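Local atomic coordinates of GTP-binding protein (Pyrococcus horikoshii, PDB entry 1WXQ), a protein that probably binds GTP as an Obg-like P-loop GTPase carrying a TGS domain, and may hydrolyse ATP. Residues 63-67 with 68-72; 144-147 with 148-152; 234-237 with 238-242; 358-361 with 362-366; 376-379 with 380-384. All coordinates share one frame; numbering follows the deposited sequence.

Contact 1. Residues 63-67 with 68-72; sequences EYRNG and LALIP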
# COMPACT_ATOMS: atom_id res chain seq x y z
N GLU A 63 -2.38 -3.63 -18.14
CA GLU A 63 -3.34 -4.43 -18.91
C GLU A 63 -4.72 -3.77 -18.93
O GLU A 63 -5.24 -3.32 -17.91
CB GLU A 63 -3.42 -5.81 -18.27
CG GLU A 63 -4.65 -6.60 -18.73
CD GLU A 63 -4.78 -7.86 -17.91
OE1 GLU A 63 -3.77 -8.32 -17.38
OE2 GLU A 63 -5.88 -8.39 -17.82
N TYR A 64 -5.27 -3.80 -20.14
CA TYR A 64 -6.62 -3.26 -20.37
C TYR A 64 -7.63 -4.36 -20.07
O TYR A 64 -7.32 -5.54 -20.19
CB TYR A 64 -6.79 -2.82 -21.82
CG TYR A 64 -8.00 -1.91 -22.03
CD1 TYR A 64 -8.72 -1.94 -23.22
CD2 TYR A 64 -8.39 -1.01 -21.04
CE1 TYR A 64 -9.82 -1.10 -23.41
CE2 TYR A 64 -9.48 -0.16 -21.23
CZ TYR A 64 -10.19 -0.21 -22.41
OH TYR A 64 -11.27 0.63 -22.60
N ARG A 65 -8.84 -3.96 -19.68
CA ARG A 65 -9.88 -4.93 -19.34
C ARG A 65 -11.20 -4.21 -19.07
O ARG A 65 -11.35 -3.50 -18.07
CB ARG A 65 -9.43 -5.72 -18.11
CG ARG A 65 -9.73 -7.21 -18.10
CD ARG A 65 -8.72 -7.94 -17.20
NE ARG A 65 -9.23 -9.21 -16.69
CZ ARG A 65 -8.50 -10.08 -15.99
NH1 ARG A 65 -7.23 -9.82 -15.74
NH2 ARG A 65 -9.05 -11.21 -15.55
N ASN A 66 -12.15 -4.37 -19.99
CA ASN A 66 -13.47 -3.77 -19.88
C ASN A 66 -13.50 -2.34 -19.34
O ASN A 66 -14.21 -2.04 -18.37
CB ASN A 66 -14.37 -4.66 -19.01
CG ASN A 66 -15.19 -5.63 -19.84
OD1 ASN A 66 -15.13 -5.63 -21.07
ND2 ASN A 66 -15.98 -6.47 -19.15
N GLY A 67 -12.74 -1.46 -19.97
CA GLY A 67 -12.73 -0.07 -19.53
C GLY A 67 -12.10 0.14 -18.17
O GLY A 67 -12.29 1.18 -17.54
N LEU A 68 -11.34 -0.85 -17.71
CA LEU A 68 -10.68 -0.76 -16.42
C LEU A 68 -9.18 -1.00 -16.55
O LEU A 68 -8.74 -1.83 -17.35
CB LEU A 68 -11.26 -1.78 -15.43
CG LEU A 68 -12.66 -1.51 -14.85
CD1 LEU A 68 -13.08 -2.70 -14.00
CD2 LEU A 68 -12.66 -0.23 -14.02
N ALA A 69 -8.41 -0.26 -15.76
CA ALA A 69 -6.96 -0.39 -15.77
C ALA A 69 -6.48 -1.34 -14.67
O ALA A 69 -6.79 -1.15 -13.49
CB ALA A 69 -6.32 0.98 -15.59
N LEU A 70 -5.76 -2.38 -15.06
CA LEU A 70 -5.22 -3.32 -14.09
C LEU A 70 -3.70 -3.12 -14.02
O LEU A 70 -2.94 -3.72 -14.79
CB LEU A 70 -5.57 -4.76 -14.47
CG LEU A 70 -6.99 -5.22 -14.15
CD1 LEU A 70 -8.00 -4.52 -15.05
CD2 LEU A 70 -7.09 -6.73 -14.33
N ILE A 71 -3.27 -2.26 -13.10
CA ILE A 71 -1.87 -1.92 -12.90
C ILE A 71 -1.24 -2.89 -11.91
O ILE A 71 -1.71 -3.01 -10.79
CB ILE A 71 -1.77 -0.49 -12.34
CG1 ILE A 71 -2.85 0.38 -12.99
CG2 ILE A 71 -0.39 0.08 -12.57
CD1 ILE A 71 -3.03 1.75 -12.34
N PRO A 72 -0.15 -3.58 -12.30
CA PRO A 72 0.54 -4.55 -11.43
C PRO A 72 1.22 -3.95 -10.19
O PRO A 72 1.70 -2.82 -10.22
CB PRO A 72 1.52 -5.24 -12.38
CG PRO A 72 1.83 -4.18 -13.37
CD PRO A 72 0.46 -3.57 -13.65
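Glu63 and Leu70 face each other across a tight beta hairpin, where Leu70 N donates a hydrogen bond to Glu63 O at 3.0 Å. The Glu63 side chain leaves extended, with CG anti to the backbone N (chi1 164°), and this carries its carboxylate past Leu70, Glu63 OE2 lying 4.0 Å from Leu70 CD2. Tyr64 turns to the other face of the hairpin, where its ring meets His48 edge-to-face; its CD2 is 3.8 Å from Leu68 O. Arg65 returns to the Leu70 side. Its extended chain passes across the leucine, Arg65 CB 3.6 Å from Leu70 CD1. Leu70 CD2 lies against both Arg65 CD (3.5 Å) and the charged end at Arg65 NH1 (3.4 Å). The same NH1 forms a salt bridge with Glu63 OE2 at 2.9 Å, meeting the oxygen on its syn side through a bent bond (134°) tilted from the guanidinium plane. Asn66 and Gly67, both at positive phi, form the corners of a type I' turn, and Gly67 also bonds through its backbone to His48. A hydrogen bond from Leu68 N to Arg65 O (2.7 Å) closes the turn.

Contact 2. Residues 144-147 with 148-152; sequences GILS and KGWDK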
# COMPACT_ATOMS: atom_id res chain seq x y z
N GLY A 144 14.14 -0.74 18.75
CA GLY A 144 15.37 -1.38 19.16
C GLY A 144 16.51 -0.99 18.25
O GLY A 144 17.64 -0.83 18.71
N ILE A 145 16.24 -0.83 16.95
CA ILE A 145 17.31 -0.46 16.03
C ILE A 145 17.88 0.92 16.38
O ILE A 145 19.08 1.13 16.27
CB ILE A 145 16.83 -0.49 14.58
CG1 ILE A 145 16.46 -1.92 14.20
CG2 ILE A 145 17.93 0.02 13.66
CD1 ILE A 145 16.00 -2.08 12.75
N LEU A 146 17.02 1.83 16.81
CA LEU A 146 17.44 3.18 17.20
C LEU A 146 18.08 3.20 18.59
O LEU A 146 19.16 3.75 18.78
CB LEU A 146 16.23 4.12 17.23
CG LEU A 146 15.56 4.39 15.88
CD1 LEU A 146 14.16 4.91 16.10
CD2 LEU A 146 16.41 5.39 15.08
N SER A 147 17.39 2.59 19.55
CA SER A 147 17.80 2.54 20.95
C SER A 147 19.14 1.83 21.17
O SER A 147 20.03 2.36 21.83
CB SER A 147 16.68 1.86 21.75
OG SER A 147 16.66 2.33 23.08
N LYS A 148 19.27 0.62 20.64
CA LYS A 148 20.52 -0.13 20.76
C LYS A 148 21.67 0.66 20.13
O LYS A 148 21.66 0.96 18.93
CB LYS A 148 20.42 -1.48 20.04
CG LYS A 148 19.47 -2.46 20.68
CD LYS A 148 19.32 -3.73 19.85
CE LYS A 148 18.01 -4.42 20.22
NZ LYS A 148 17.83 -5.69 19.48
N GLY A 149 22.66 0.99 20.94
CA GLY A 149 23.80 1.73 20.42
C GLY A 149 23.61 3.21 20.64
O GLY A 149 24.57 3.97 20.63
N TRP A 150 22.37 3.64 20.83
CA TRP A 150 21.88 5.00 20.60
C TRP A 150 22.72 6.07 21.32
O TRP A 150 22.55 7.27 21.13
CB TRP A 150 20.43 5.07 21.08
CG TRP A 150 19.94 6.47 20.99
CD1 TRP A 150 19.91 7.42 22.03
CD2 TRP A 150 19.50 7.15 19.79
NE1 TRP A 150 19.50 8.64 21.60
CE2 TRP A 150 19.22 8.49 20.15
CE3 TRP A 150 19.31 6.74 18.47
CZ2 TRP A 150 18.78 9.39 19.19
CZ3 TRP A 150 18.87 7.64 17.51
CH2 TRP A 150 18.60 8.97 17.88
N ASP A 151 23.69 5.64 22.18
CA ASP A 151 24.47 6.65 22.87
C ASP A 151 25.66 7.02 21.98
O ASP A 151 26.04 8.17 21.84
CB ASP A 151 24.97 6.03 24.18
CG ASP A 151 24.68 6.97 25.34
OD1 ASP A 151 25.44 7.93 25.50
OD2 ASP A 151 23.76 6.70 26.11
N LYS A 152 26.26 5.97 21.40
CA LYS A 152 27.34 6.05 20.41
C LYS A 152 26.74 6.20 19.03
O LYS A 152 27.15 5.58 18.05
CB LYS A 152 28.18 4.78 20.45
CG LYS A 152 29.08 4.71 21.67
CD LYS A 152 29.91 3.45 21.65
CE LYS A 152 30.77 3.26 22.88
NZ LYS A 152 31.48 2.00 22.74
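Lys148 N donates to Gly144 O at 2.9 Å, a helical i+4 bond formed just as the chain leaves helix 127-147; Lys148 is the first residue to depart from helical backbone angles. The exit is a type II beta turn from Ser147 to Trp150, with Gly149 at positive phi (94°) in its third position. A second bond, from Trp150 N to Ser147 O, spans this turn, although the position of that oxygen is less certain. Past the turn the chain enters the short helix 151-154.

The Lys148 side chain is extended beyond CG and doubles back along the end of the helix, its CD 3.5 Å from Gly144 O and its CE 4.2 Å from Gly144 CA. The aliphatic chain thus lies against the backbone of Gly144. Trp150 heads the other way, into the protein. Its CG is anti to the backbone N (chi1 175°), which sets the indole beside Leu146, the two side chains pointing in the same direction. The indole also meets Phe153, Trp198 and, on helix 200-214, Leu203, and Ser147 OG is hydrogen-bonded to Gln200 OE1. Leu146 O lies near the plane of the indole, at the edge marked by Trp150 CE3. Farther out, Leu146 CD2 touches the six-membered ring at Trp150 CZ3, 4.1 Å away.

Contact 3. Residues 234-237 with 238-242; sequences RLVR and EEEKR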
# COMPACT_ATOMS: atom_id res chain seq x y z
N ARG A 234 -18.53 -3.95 14.38
CA ARG A 234 -17.96 -3.59 15.67
C ARG A 234 -16.46 -3.36 15.56
O ARG A 234 -15.89 -2.43 16.12
CB ARG A 234 -18.25 -4.73 16.64
CG ARG A 234 -17.79 -4.42 18.06
CD ARG A 234 -18.16 -5.54 19.04
NE ARG A 234 -17.54 -6.80 18.62
CZ ARG A 234 -18.26 -7.93 18.80
NH1 ARG A 234 -19.48 -7.85 19.31
NH2 ARG A 234 -17.76 -9.11 18.44
N LEU A 235 -15.80 -4.28 14.83
CA LEU A 235 -14.36 -4.17 14.65
C LEU A 235 -14.00 -3.00 13.74
O LEU A 235 -13.02 -2.29 13.96
CB LEU A 235 -13.85 -5.48 14.04
CG LEU A 235 -12.39 -5.39 13.60
CD1 LEU A 235 -11.42 -5.37 14.78
CD2 LEU A 235 -11.96 -6.56 12.72
N VAL A 236 -14.81 -2.81 12.69
CA VAL A 236 -14.60 -1.64 11.83
C VAL A 236 -14.65 -0.34 12.63
O VAL A 236 -13.74 0.48 12.58
CB VAL A 236 -15.68 -1.62 10.75
CG1 VAL A 236 -15.53 -0.37 9.89
CG2 VAL A 236 -15.57 -2.85 9.87
N ARG A 237 -15.70 -0.19 13.42
CA ARG A 237 -15.87 1.00 14.25
C ARG A 237 -14.73 1.25 15.22
O ARG A 237 -14.16 2.33 15.25
CB ARG A 237 -17.18 0.92 15.04
CG ARG A 237 -18.43 1.17 14.23
CD ARG A 237 -18.68 2.65 14.01
NE ARG A 237 -20.08 2.86 13.62
CZ ARG A 237 -20.54 2.69 12.38
NH1 ARG A 237 -19.71 2.34 11.40
NH2 ARG A 237 -21.83 2.86 12.13
N GLU A 238 -14.42 0.23 16.01
CA GLU A 238 -13.37 0.33 17.01
C GLU A 238 -12.03 0.74 16.38
O GLU A 238 -11.41 1.72 16.79
CB GLU A 238 -13.23 -1.01 17.74
CG GLU A 238 -12.47 -0.98 19.05
CD GLU A 238 -12.35 -2.36 19.69
OE1 GLU A 238 -13.35 -3.13 19.70
OE2 GLU A 238 -11.25 -2.70 20.19
N GLU A 239 -11.62 0.01 15.35
CA GLU A 239 -10.36 0.27 14.68
C GLU A 239 -10.29 1.51 13.79
O GLU A 239 -9.22 2.09 13.62
CB GLU A 239 -9.93 -0.97 13.89
CG GLU A 239 -9.45 -2.11 14.77
CD GLU A 239 -8.43 -1.66 15.81
OE1 GLU A 239 -7.58 -0.80 15.48
OE2 GLU A 239 -8.47 -2.17 16.95
N GLU A 240 -11.41 1.93 13.20
CA GLU A 240 -11.35 3.10 12.34
C GLU A 240 -11.14 4.36 13.17
O GLU A 240 -10.78 5.42 12.65
CB GLU A 240 -12.58 3.21 11.44
CG GLU A 240 -12.72 2.03 10.44
CD GLU A 240 -13.30 2.44 9.07
OE1 GLU A 240 -14.30 3.20 9.03
OE2 GLU A 240 -12.77 2.00 8.03
N LYS A 241 -11.35 4.25 14.48
CA LYS A 241 -11.11 5.38 15.35
C LYS A 241 -9.61 5.44 15.64
O LYS A 241 -9.06 6.51 15.90
CB LYS A 241 -11.88 5.24 16.66
CG LYS A 241 -13.32 5.68 16.60
CD LYS A 241 -13.83 5.95 18.00
CE LYS A 241 -15.19 6.63 17.99
NZ LYS A 241 -15.56 7.12 19.35
N ARG A 242 -8.96 4.28 15.58
CA ARG A 242 -7.53 4.17 15.84
C ARG A 242 -6.65 4.44 14.63
O ARG A 242 -5.44 4.21 14.68
CB ARG A 242 -7.18 2.78 16.39
CG ARG A 242 -7.88 2.46 17.69
CD ARG A 242 -7.48 1.09 18.24
NE ARG A 242 -6.10 1.05 18.72
CZ ARG A 242 -5.08 0.53 18.03
NH1 ARG A 242 -5.28 0.01 16.83
NH2 ARG A 242 -3.86 0.53 18.56
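Arg234 and Leu235 accept successive i+4 bonds in the last turns of helix 229-241, Glu238 N lying 3.0 Å from Arg234 O and Glu239 N equally far from Leu235 O, and the ladder fades toward the helix end in a weak bond from Lys241 N to Arg237 O at 3.5 Å.

Side chains one turn apart meet through carbon atoms. Leu235 CD1 reaches forward to Glu239 CG at 3.8 Å, the two chains crossing at a slant. Val236 and Glu240 instead run side by side: CG1 of the valine, anti to its own nitrogen (chi1 177°), is 3.7 Å from Glu240 CD. The methyl appears to lie beside the carboxylate group, although the placing of Glu240 is doubtful in detail. Glu239 bends at chi2 and turns its carboxylate toward the end of the helix. There OE1 takes a salt bridge from Arg242 NH1 at 2.8 Å, using its syn lone pair and lying in the guanidinium plane. This pairing offsets the charge of a largely buried glutamate and would be expected to favour its ionised form.

The helix is the crossover of a beta-alpha-beta unit between parallel strands 217-222 and 245-249. Val236 and Glu239 pack on Val246 of the second strand, Leu235 and Glu239 also touch Val128 of helix 127-147, and Arg242 NH2 reaches Glu135 on that helix.

Contact 4. Residues 358-361 with 362-366; sequences VHTD and LGKGF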
# COMPACT_ATOMS: atom_id res chain seq x y z
N VAL A 358 10.24 7.66 -15.91
CA VAL A 358 10.59 7.12 -17.22
C VAL A 358 12.11 7.00 -17.30
O VAL A 358 12.65 5.89 -17.38
CB VAL A 358 10.10 8.02 -18.39
CG1 VAL A 358 10.36 7.32 -19.73
CG2 VAL A 358 8.61 8.35 -18.23
N HIS A 359 12.82 8.12 -17.28
CA HIS A 359 14.28 8.07 -17.36
C HIS A 359 14.99 9.31 -16.85
O HIS A 359 14.51 10.43 -17.01
CB HIS A 359 14.69 7.81 -18.81
CG HIS A 359 16.12 7.37 -18.96
ND1 HIS A 359 16.63 6.27 -18.31
CD2 HIS A 359 17.13 7.86 -19.71
CE1 HIS A 359 17.89 6.10 -18.66
NE2 HIS A 359 18.22 7.05 -19.51
N THR A 360 16.16 9.10 -16.23
CA THR A 360 17.00 10.16 -15.69
C THR A 360 17.07 11.40 -16.59
O THR A 360 16.75 12.51 -16.15
CB THR A 360 18.46 9.66 -15.44
OG1 THR A 360 18.50 8.81 -14.30
CG2 THR A 360 19.40 10.84 -15.20
N ASP A 361 17.51 11.21 -17.83
CA ASP A 361 17.65 12.33 -18.76
C ASP A 361 16.35 13.06 -19.04
O ASP A 361 16.32 14.29 -19.05
CB ASP A 361 18.27 11.85 -20.06
CG ASP A 361 19.56 11.12 -19.84
OD1 ASP A 361 20.42 11.66 -19.12
OD2 ASP A 361 19.71 10.00 -20.38
N LEU A 362 15.28 12.31 -19.27
CA LEU A 362 14.00 12.94 -19.52
C LEU A 362 13.76 13.92 -18.38
O LEU A 362 13.39 15.07 -18.60
CB LEU A 362 12.87 11.91 -19.55
CG LEU A 362 11.63 12.24 -20.39
CD1 LEU A 362 12.05 12.35 -21.86
CD2 LEU A 362 10.55 11.16 -20.23
N GLY A 363 14.00 13.46 -17.16
CA GLY A 363 13.81 14.30 -15.99
C GLY A 363 14.78 15.47 -15.97
O GLY A 363 14.41 16.61 -15.66
N LYS A 364 16.03 15.20 -16.30
CA LYS A 364 17.03 16.25 -16.30
C LYS A 364 16.76 17.30 -17.37
O LYS A 364 16.72 18.49 -17.07
CB LYS A 364 18.42 15.64 -16.49
CG LYS A 364 18.91 14.89 -15.27
CD LYS A 364 18.88 15.79 -14.04
CE LYS A 364 19.65 15.18 -12.88
NZ LYS A 364 19.68 16.09 -11.71
N GLY A 365 16.57 16.86 -18.61
CA GLY A 365 16.32 17.81 -19.68
C GLY A 365 14.89 18.33 -19.73
O GLY A 365 14.46 18.83 -20.76
N PHE A 366 14.16 18.22 -18.62
CA PHE A 366 12.77 18.66 -18.57
C PHE A 366 12.59 20.13 -18.87
O PHE A 366 13.34 20.98 -18.38
CB PHE A 366 12.16 18.36 -17.19
CG PHE A 366 10.70 18.75 -17.07
CD1 PHE A 366 9.70 17.93 -17.59
CD2 PHE A 366 10.34 19.95 -16.47
CE1 PHE A 366 8.36 18.30 -17.50
CE2 PHE A 366 9.00 20.32 -16.38
CZ PHE A 366 8.01 19.50 -16.90
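Leu362 meets Val358 because its CG stands anti to the backbone N (chi1 -153°) and, with chi2 (63°) turning CD1 aside, CD2 extends anti to CA and reaches the valine. That methyl approaches Val358 at CB, 3.7 Å away, with the valine methyls CG1 and CG2 slightly farther at 3.9 and 4.0 Å. Leu362 CD2 therefore sits against CB, near both methyls, the two side chains meeting at a slant. One turn of helix joins the next pair: Thr360 and Lys364 lie side by side, pointing the same way, with Thr360 CG2 4.1 Å from Lys364 CG. Lys364 then bends at chi2 (-56°), and its amino end leads away from the threonine.

The backbone explains this spacing. His359 breaks the helical course between helices 351-358 and 360-364 and occupies the N-cap position of the second, its carbonyl oxygen receiving Gly363 N at 3.1 Å. Lys364 N follows with a bond to Thr360 O at 2.8 Å, and Gly365 N with one to Asp361 O. The short helix lies in the TGS domain, a member of the ubiquitin-like group. Leu362 also packs on Ile392 of strand 388-394, while its carbonyl oxygen is hydrogen-bonded to Ser394 OG.

Chemically, then, main-chain hydrogen bonds form the turn, and the side-chain contacts are apolar and at the surface. Threonine and lysine meet through carbon alone, which leaves the lysine ammonium away from the contact.

Contact 5. Residues 376-379 with 380-384; sequences RRVG and EDYEL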
# COMPACT_ATOMS: atom_id res chain seq x y z
N ARG A 376 -3.63 22.00 -22.96
CA ARG A 376 -2.85 23.21 -22.72
C ARG A 376 -1.65 22.96 -21.82
O ARG A 376 -1.58 21.97 -21.09
CB ARG A 376 -3.70 24.33 -22.11
CG ARG A 376 -3.06 25.69 -22.38
CD ARG A 376 -3.85 26.87 -21.83
NE ARG A 376 -3.32 28.14 -22.34
CZ ARG A 376 -2.04 28.52 -22.27
NH1 ARG A 376 -1.13 27.74 -21.70
NH2 ARG A 376 -1.68 29.69 -22.78
N ARG A 377 -0.69 23.87 -21.91
CA ARG A 377 0.54 23.79 -21.15
C ARG A 377 0.26 23.95 -19.66
O ARG A 377 -0.44 24.88 -19.24
CB ARG A 377 1.52 24.85 -21.65
CG ARG A 377 2.83 24.95 -20.86
CD ARG A 377 3.89 25.68 -21.67
NE ARG A 377 5.08 25.98 -20.88
CZ ARG A 377 6.28 26.20 -21.40
NH1 ARG A 377 6.44 26.15 -22.71
NH2 ARG A 377 7.31 26.47 -20.61
N VAL A 378 0.83 23.04 -18.87
CA VAL A 378 0.67 23.01 -17.43
C VAL A 378 1.77 23.84 -16.75
O VAL A 378 2.74 24.25 -17.38
CB VAL A 378 0.73 21.52 -16.94
CG1 VAL A 378 1.98 21.25 -16.16
CG2 VAL A 378 -0.52 21.20 -16.15
N GLY A 379 1.59 24.07 -15.46
CA GLY A 379 2.59 24.81 -14.70
C GLY A 379 3.66 23.83 -14.25
O GLY A 379 3.44 22.63 -14.29
N GLU A 380 4.81 24.32 -13.80
CA GLU A 380 5.87 23.42 -13.36
C GLU A 380 5.56 22.84 -12.00
O GLU A 380 6.09 21.81 -11.60
CB GLU A 380 7.19 24.18 -13.29
CG GLU A 380 8.16 23.59 -12.30
CD GLU A 380 8.91 22.42 -12.86
OE1 GLU A 380 8.98 22.33 -14.10
OE2 GLU A 380 9.42 21.60 -12.06
N ASP A 381 4.69 23.54 -11.30
CA ASP A 381 4.27 23.15 -9.98
C ASP A 381 2.94 22.41 -10.03
O ASP A 381 2.32 22.16 -9.00
CB ASP A 381 4.15 24.39 -9.10
CG ASP A 381 5.49 25.11 -8.93
OD1 ASP A 381 6.45 24.48 -8.43
OD2 ASP A 381 5.58 26.30 -9.31
N TYR A 382 2.51 22.06 -11.24
CA TYR A 382 1.26 21.36 -11.44
C TYR A 382 1.22 20.01 -10.74
O TYR A 382 2.13 19.19 -10.86
CB TYR A 382 1.00 21.16 -12.92
CG TYR A 382 -0.24 20.35 -13.23
CD1 TYR A 382 -1.51 20.88 -13.04
CD2 TYR A 382 -0.15 19.05 -13.74
CE1 TYR A 382 -2.66 20.15 -13.34
CE2 TYR A 382 -1.28 18.31 -14.04
CZ TYR A 382 -2.54 18.86 -13.85
OH TYR A 382 -3.67 18.14 -14.16
N GLU A 383 0.14 19.78 -10.00
CA GLU A 383 -0.00 18.52 -9.29
C GLU A 383 -0.76 17.49 -10.13
O GLU A 383 -1.90 17.68 -10.53
CB GLU A 383 -0.77 18.77 -7.99
CG GLU A 383 -0.24 19.97 -7.21
CD GLU A 383 -1.24 20.34 -6.14
OE1 GLU A 383 -1.59 19.49 -5.34
OE2 GLU A 383 -1.68 21.49 -6.14
N LEU A 384 -0.06 16.38 -10.45
CA LEU A 384 -0.74 15.31 -11.16
C LEU A 384 -2.04 14.93 -10.45
O LEU A 384 -2.09 14.76 -9.24
CB LEU A 384 0.20 14.10 -11.19
CG LEU A 384 1.48 14.36 -12.00
CD1 LEU A 384 2.45 13.18 -11.96
CD2 LEU A 384 1.19 14.63 -13.48
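Glu380, Asp381 and Tyr382 form a type I beta turn with Gly379, closed where Tyr382 N makes a weak hydrogen bond to Gly379 O, 3.2 Å long. The Glu380 side chain bends at chi2 (82°), and OE2 finds its polar partner outside the turn, in a salt bridge with Arg352 NE of helix 351-358. Asp381 occupies the third position of the turn. At Tyr382 the side chains of the two segments come together.

The Tyr382 side chain leaves with CG anti to the backbone N (chi1 176°), which brings the ring back beside Val378. The two side chains cross at about a right angle. Val378 CG2 is placed over one face of the ring in a CH-pi arrangement, though too closely for the detail to be trusted. The other methyl, Val378 CG1, lies against Tyr382 CB (3.4 Å). At the far end of the ring the hydroxyl is hydrogen-bonded to Asp388 OD2, so the tyrosine is held at both ends, by the turn and by this bond.

The turn lies in the loop of the TGS domain between strands 366-371 and 388-394. Val378 is joined by a backbone hydrogen bond to Ala369 of the first of these strands, and both Val378 and Tyr382 rest on Pro351 at the start of helix 351-358. Farther along, Leu384 enters the interior between that helix and strand 319-325, touching Leu354, Ile320 and Val322.

Contacts 1, 2 and 3 belong to the GTPase part of the chain, contacts 4 and 5 to the TGS domain. Helix 127-147 relates contacts 2 and 3: contact 2 is its exit, contact 3 packs against its earlier turns, and their centres are about 34 Å apart. Contact 1 contains the start of strand 68-77, which pairs with strand 2-7, the strand running into a probable P-loop at Gly7 to Ser14. Contacts 4 and 5 are neighbours, centres about 16 Å apart, with Phe366 packing against Glu380. Strand 319-325 links the two parts, touching Ala69 and Ile71 of contact 1 and Leu384 of contact 5, although these contacts' nearest atoms remain about 13 Å apart.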